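Local structure of transcription termination factor FttA (Pyrococcus horikoshii, 3AF6) at residues I178-E183 / D210-L215; Y184-I189 / S332-L337. The protein probably terminates transcription by cleaving nascent RNA at the exit channel of RNA polymerase, using a nuclease activity that requires two zinc ions. One frame throughout, in Å; residues are numbered along the deposited sequence.

Contact 1. Residues I178-E183 / D210-L215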
# COMPACT_ATOMS: atom_id res chain seq x y z
N ILE A 178 16.28 16.94 3.04
CA ILE A 178 15.02 17.59 3.35
C ILE A 178 15.23 19.00 3.90
O ILE A 178 14.39 19.89 3.70
CB ILE A 178 14.19 16.76 4.37
CG1 ILE A 178 13.89 15.37 3.80
CG2 ILE A 178 12.88 17.49 4.70
CD1 ILE A 178 13.09 14.48 4.73
N TYR A 179 16.35 19.21 4.58
CA TYR A 179 16.63 20.51 5.17
C TYR A 179 17.81 21.24 4.54
O TYR A 179 18.51 22.01 5.21
CB TYR A 179 16.82 20.34 6.68
CG TYR A 179 15.58 19.77 7.32
CD1 TYR A 179 14.48 20.59 7.58
CD2 TYR A 179 15.46 18.40 7.55
CE1 TYR A 179 13.28 20.05 8.05
CE2 TYR A 179 14.26 17.86 8.02
CZ TYR A 179 13.17 18.70 8.26
OH TYR A 179 11.97 18.19 8.68
N ARG A 180 18.02 21.01 3.25
CA ARG A 180 19.10 21.66 2.52
C ARG A 180 18.91 23.18 2.57
O ARG A 180 19.76 23.94 2.12
CB ARG A 180 19.16 21.16 1.07
CG ARG A 180 17.86 21.30 0.27
CD ARG A 180 18.08 20.96 -1.20
NE ARG A 180 16.84 20.85 -1.96
CZ ARG A 180 15.97 19.85 -1.85
NH1 ARG A 180 16.21 18.86 -1.01
NH2 ARG A 180 14.88 19.82 -2.60
N LYS A 181 17.78 23.60 3.12
CA LYS A 181 17.47 25.02 3.27
C LYS A 181 16.17 25.16 4.05
O LYS A 181 15.43 24.19 4.21
CB LYS A 181 17.36 25.70 1.91
CG LYS A 181 16.29 25.13 1.00
CD LYS A 181 16.21 25.93 -0.28
CE LYS A 181 15.83 27.37 0.00
NZ LYS A 181 15.68 28.13 -1.27
N PRO A 182 15.87 26.36 4.56
CA PRO A 182 14.65 26.60 5.33
C PRO A 182 13.38 26.63 4.48
O PRO A 182 13.47 26.72 3.26
CB PRO A 182 14.93 27.95 6.00
CG PRO A 182 15.77 28.64 4.98
CD PRO A 182 16.73 27.55 4.57
N GLU A 183 12.22 26.55 5.14
CA GLU A 183 10.93 26.56 4.44
C GLU A 183 11.01 27.51 3.28
O GLU A 183 11.41 28.67 3.43
CB GLU A 183 9.78 26.97 5.38
CG GLU A 183 9.41 25.89 6.39
CD GLU A 183 7.98 26.05 6.94
OE1 GLU A 183 7.62 27.16 7.41
OE2 GLU A 183 7.22 25.05 6.90
N ASP A 210 10.60 24.85 -8.59
CA ASP A 210 11.96 25.27 -8.88
C ASP A 210 12.92 24.75 -7.81
O ASP A 210 14.14 24.87 -7.93
CB ASP A 210 12.06 26.80 -8.95
CG ASP A 210 11.52 27.50 -7.71
OD1 ASP A 210 12.07 28.55 -7.34
OD2 ASP A 210 10.53 27.02 -7.11
N GLU A 211 12.38 24.15 -6.76
CA GLU A 211 13.22 23.66 -5.69
C GLU A 211 13.20 22.16 -5.50
O GLU A 211 14.15 21.59 -4.97
CB GLU A 211 12.82 24.32 -4.36
CG GLU A 211 13.72 23.98 -3.17
CD GLU A 211 15.19 24.31 -3.41
OE1 GLU A 211 15.47 25.23 -4.22
OE2 GLU A 211 16.07 23.66 -2.80
N SER A 212 12.14 21.49 -5.95
CA SER A 212 12.06 20.07 -5.70
C SER A 212 11.37 19.21 -6.74
O SER A 212 10.76 19.70 -7.69
CB SER A 212 11.35 19.84 -4.36
OG SER A 212 11.85 20.71 -3.36
N PHE A 213 11.46 17.91 -6.50
CA PHE A 213 10.85 16.92 -7.36
C PHE A 213 10.41 15.72 -6.53
O PHE A 213 11.17 15.19 -5.70
CB PHE A 213 11.84 16.46 -8.43
CG PHE A 213 12.15 17.50 -9.44
CD1 PHE A 213 11.19 17.90 -10.37
CD2 PHE A 213 13.42 18.09 -9.49
CE1 PHE A 213 11.49 18.87 -11.34
CE2 PHE A 213 13.72 19.05 -10.45
CZ PHE A 213 12.75 19.44 -11.38
N VAL A 214 9.17 15.30 -6.73
CA VAL A 214 8.64 14.14 -6.05
C VAL A 214 7.85 13.32 -7.05
O VAL A 214 7.16 13.86 -7.93
CB VAL A 214 7.72 14.51 -4.85
CG1 VAL A 214 8.48 15.33 -3.83
CG2 VAL A 214 6.51 15.26 -5.35
N LEU A 215 7.96 12.01 -6.92
CA LEU A 215 7.26 11.10 -7.80
C LEU A 215 6.10 10.48 -7.03
O LEU A 215 6.29 9.92 -5.95
CB LEU A 215 8.22 10.01 -8.26
CG LEU A 215 7.83 9.08 -9.42
CD1 LEU A 215 7.32 9.91 -10.59
CD2 LEU A 215 9.05 8.25 -9.84
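R180 sets CG between its backbone N and carbonyl carbon (chi1 55°) and then runs extended to NE, reaching across to E211, whose chain comes from the opposite direction and bends at chi2 (56°) to present its carboxylate. The guanidinium grips E211 side-on with two nitrogens, each on a different acceptor. NE forms a salt bridge to OE2 of E211 at 3.0 Å, met on the anti side of the carboxylate and tilted from both flat groups. NH2 of R180 lies 3.0 Å from the backbone O of E211, in a straighter bond (162° at the hydrogen), with the oxygen close to the guanidinium plane. NH2 also forms a salt bridge to D250, the second of the arginine, so two acidic residues share it. K181 contributes mainly its aliphatic part: CD of K181 is 3.4 Å from OE2 of E211, and its ammonium stays beyond salt-bridge range of OE1. The hydroxyl of S212 lies at the guanidinium edge at too poor an angle to bond there; its hydrogen bonds are to D334 and S332. Partly buried, the contact ties the loop leaving helix 164-178 to the turn that enters strand 213-216. Beyond R180, Y179 stacks on F37 of the KH region; beyond S212, F213 pairs with D250 just ahead of strand 251-253, within the metallo-beta-lactamase sheet.

Contact 2. Residues Y184-I189 / S332-L337; sequences YKSRWI and SPDIRL
Y184 and S186 meet the turn at P333 and D334 through one backbone bond, one hydroxyl bond and a small patch of carbon. The backbone N of Y184 donates to O of P333 at 3.0 Å, from above the carbonyl plane and not along a lone pair. Nearby, CB of Y184 rests 4.4 Å from CB of P333. The tyrosine and D334 lie side by side and point the same way: with CG anti to the backbone N (chi1 -180°), the ring brings CD2 to 4.0 Å from CB of D334, ring and carboxylate planes 39° apart. S186 OG donates to OD2 of D334; the modelled separation is very short and its exact value doubtful.

The next shell fixes the aspartate and the ring. S332 to I335 form a type I beta turn, and OG of S332 accepts from the backbone N of D334 at 3.1 Å, an ST turn that holds the aspartate backbone at the mouth of strand 335-341. T209, on strand 204-209, bonds OD2 as well, on the carboxylate whose OD1 meets S212. At the far end of the ring, the Y184 hydroxyl bonds D210, and K181 adds a cation-pi contact. The loop before strand 189-193 is thus fastened to the hairpin of strands 329-332 and 335-341. Chemically, D334 is a buried carboxylate surrounded by serine and threonine hydroxyls, whose hydrogen bonds could stabilise a negative charge there, consistent with its being ionised.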
# COMPACT_ATOMS: atom_id res chain seq x y z
N TYR A 184 10.63 27.03 2.11
CA TYR A 184 10.71 27.81 0.89
C TYR A 184 9.38 28.05 0.20
O TYR A 184 8.51 27.19 0.18
CB TYR A 184 11.68 27.09 -0.05
CG TYR A 184 11.91 27.76 -1.38
CD1 TYR A 184 12.36 29.08 -1.44
CD2 TYR A 184 11.72 27.07 -2.57
CE1 TYR A 184 12.63 29.69 -2.67
CE2 TYR A 184 11.98 27.66 -3.80
CZ TYR A 184 12.45 28.97 -3.85
OH TYR A 184 12.74 29.57 -5.05
N LYS A 185 9.23 29.23 -0.38
CA LYS A 185 8.02 29.58 -1.11
C LYS A 185 8.37 29.47 -2.59
O LYS A 185 9.05 30.33 -3.14
CB LYS A 185 7.58 31.01 -0.77
CG LYS A 185 6.26 31.42 -1.42
CD LYS A 185 5.93 32.89 -1.13
CE LYS A 185 4.66 33.33 -1.86
NZ LYS A 185 4.19 34.69 -1.44
N SER A 186 7.91 28.39 -3.20
CA SER A 186 8.16 28.07 -4.60
C SER A 186 7.77 29.15 -5.62
O SER A 186 6.76 29.84 -5.46
CB SER A 186 7.43 26.77 -4.96
OG SER A 186 7.61 25.78 -3.96
N ARG A 187 8.58 29.27 -6.67
CA ARG A 187 8.32 30.24 -7.74
C ARG A 187 7.28 29.67 -8.71
O ARG A 187 6.56 30.42 -9.38
CB ARG A 187 9.60 30.56 -8.50
CG ARG A 187 10.58 31.44 -7.75
CD ARG A 187 11.81 31.75 -8.62
NE ARG A 187 12.25 33.14 -8.47
CZ ARG A 187 13.44 33.51 -8.01
NH1 ARG A 187 14.33 32.60 -7.63
NH2 ARG A 187 13.73 34.80 -7.92
N TRP A 188 7.23 28.34 -8.82
CA TRP A 188 6.26 27.69 -9.70
C TRP A 188 6.04 26.23 -9.30
O TRP A 188 6.80 25.67 -8.51
CB TRP A 188 6.69 27.79 -11.18
CG TRP A 188 8.13 27.45 -11.48
CD1 TRP A 188 9.16 28.34 -11.65
CD2 TRP A 188 8.69 26.15 -11.67
NE1 TRP A 188 10.33 27.66 -11.94
CE2 TRP A 188 10.07 26.32 -11.96
CE3 TRP A 188 8.17 24.85 -11.62
CZ2 TRP A 188 10.93 25.24 -12.20
CZ3 TRP A 188 9.02 23.77 -11.86
CH2 TRP A 188 10.39 23.97 -12.15
N ILE A 189 4.99 25.63 -9.85
CA ILE A 189 4.64 24.25 -9.54
C ILE A 189 4.02 23.63 -10.78
O ILE A 189 3.11 24.21 -11.36
CB ILE A 189 3.60 24.20 -8.39
CG1 ILE A 189 4.14 24.91 -7.14
CG2 ILE A 189 3.24 22.75 -8.06
CD1 ILE A 189 3.07 25.30 -6.15
N SER A 332 10.75 17.92 1.86
CA SER A 332 11.60 18.77 1.03
C SER A 332 11.45 20.20 1.51
O SER A 332 10.50 20.53 2.22
CB SER A 332 11.19 18.68 -0.45
OG SER A 332 10.41 19.80 -0.83
N PRO A 333 12.38 21.09 1.13
CA PRO A 333 12.29 22.49 1.56
C PRO A 333 10.95 23.17 1.28
O PRO A 333 10.56 24.07 2.01
CB PRO A 333 13.44 23.15 0.81
CG PRO A 333 14.45 22.06 0.76
CD PRO A 333 13.62 20.87 0.36
N ASP A 334 10.24 22.74 0.24
CA ASP A 334 8.96 23.37 -0.07
C ASP A 334 7.77 22.44 -0.27
O ASP A 334 6.77 22.83 -0.86
CB ASP A 334 9.12 24.27 -1.31
CG ASP A 334 9.40 23.48 -2.58
OD1 ASP A 334 9.82 22.30 -2.48
OD2 ASP A 334 9.20 24.03 -3.68
N ILE A 335 7.86 21.21 0.24
CA ILE A 335 6.76 20.26 0.11
C ILE A 335 6.52 19.52 1.41
O ILE A 335 7.44 18.95 1.98
CB ILE A 335 7.05 19.19 -0.97
CG1 ILE A 335 7.11 19.84 -2.36
CG2 ILE A 335 5.97 18.11 -0.94
CD1 ILE A 335 7.39 18.86 -3.48
N ARG A 336 5.28 19.54 1.88
CA ARG A 336 4.92 18.84 3.11
C ARG A 336 3.88 17.77 2.80
O ARG A 336 2.84 18.03 2.19
CB ARG A 336 4.36 19.81 4.14
CG ARG A 336 5.25 19.97 5.35
CD ARG A 336 4.47 20.60 6.47
NE ARG A 336 4.19 22.00 6.19
CZ ARG A 336 5.11 22.96 6.22
NH1 ARG A 336 6.36 22.65 6.53
NH2 ARG A 336 4.79 24.21 5.95
N LEU A 337 4.17 16.55 3.24
CA LEU A 337 3.31 15.40 2.99
C LEU A 337 2.43 14.95 4.14
O LEU A 337 2.82 14.98 5.30
CB LEU A 337 4.17 14.21 2.55
CG LEU A 337 3.46 12.86 2.37
CD1 LEU A 337 2.59 12.88 1.11
CD2 LEU A 337 4.51 11.76 2.26

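Overall arrangement
Contacts 1 and 2 adjoin, their centres about 6 Å apart, and their first segments run on without a break from 178 to 189 between helix 164-178 and strand 189-193. Several polar bonds join them, among them the salt bridge of OE2 of E183 to NH1 of R336 at 2.6 Å and the bond of OD2 of D210 to the backbone N of R187. Carbon packing adds CB of E211 against CD2 of Y184 at 3.5 Å. One linker is therefore fastened to the loop and turn that lead into strands 213-216 and 335-341, which belong to two different sheets of the metallo-beta-lactamase domain. Both contacts lie away from the two-zinc site of H256, H258, D260, H261, H344, D367 and H618.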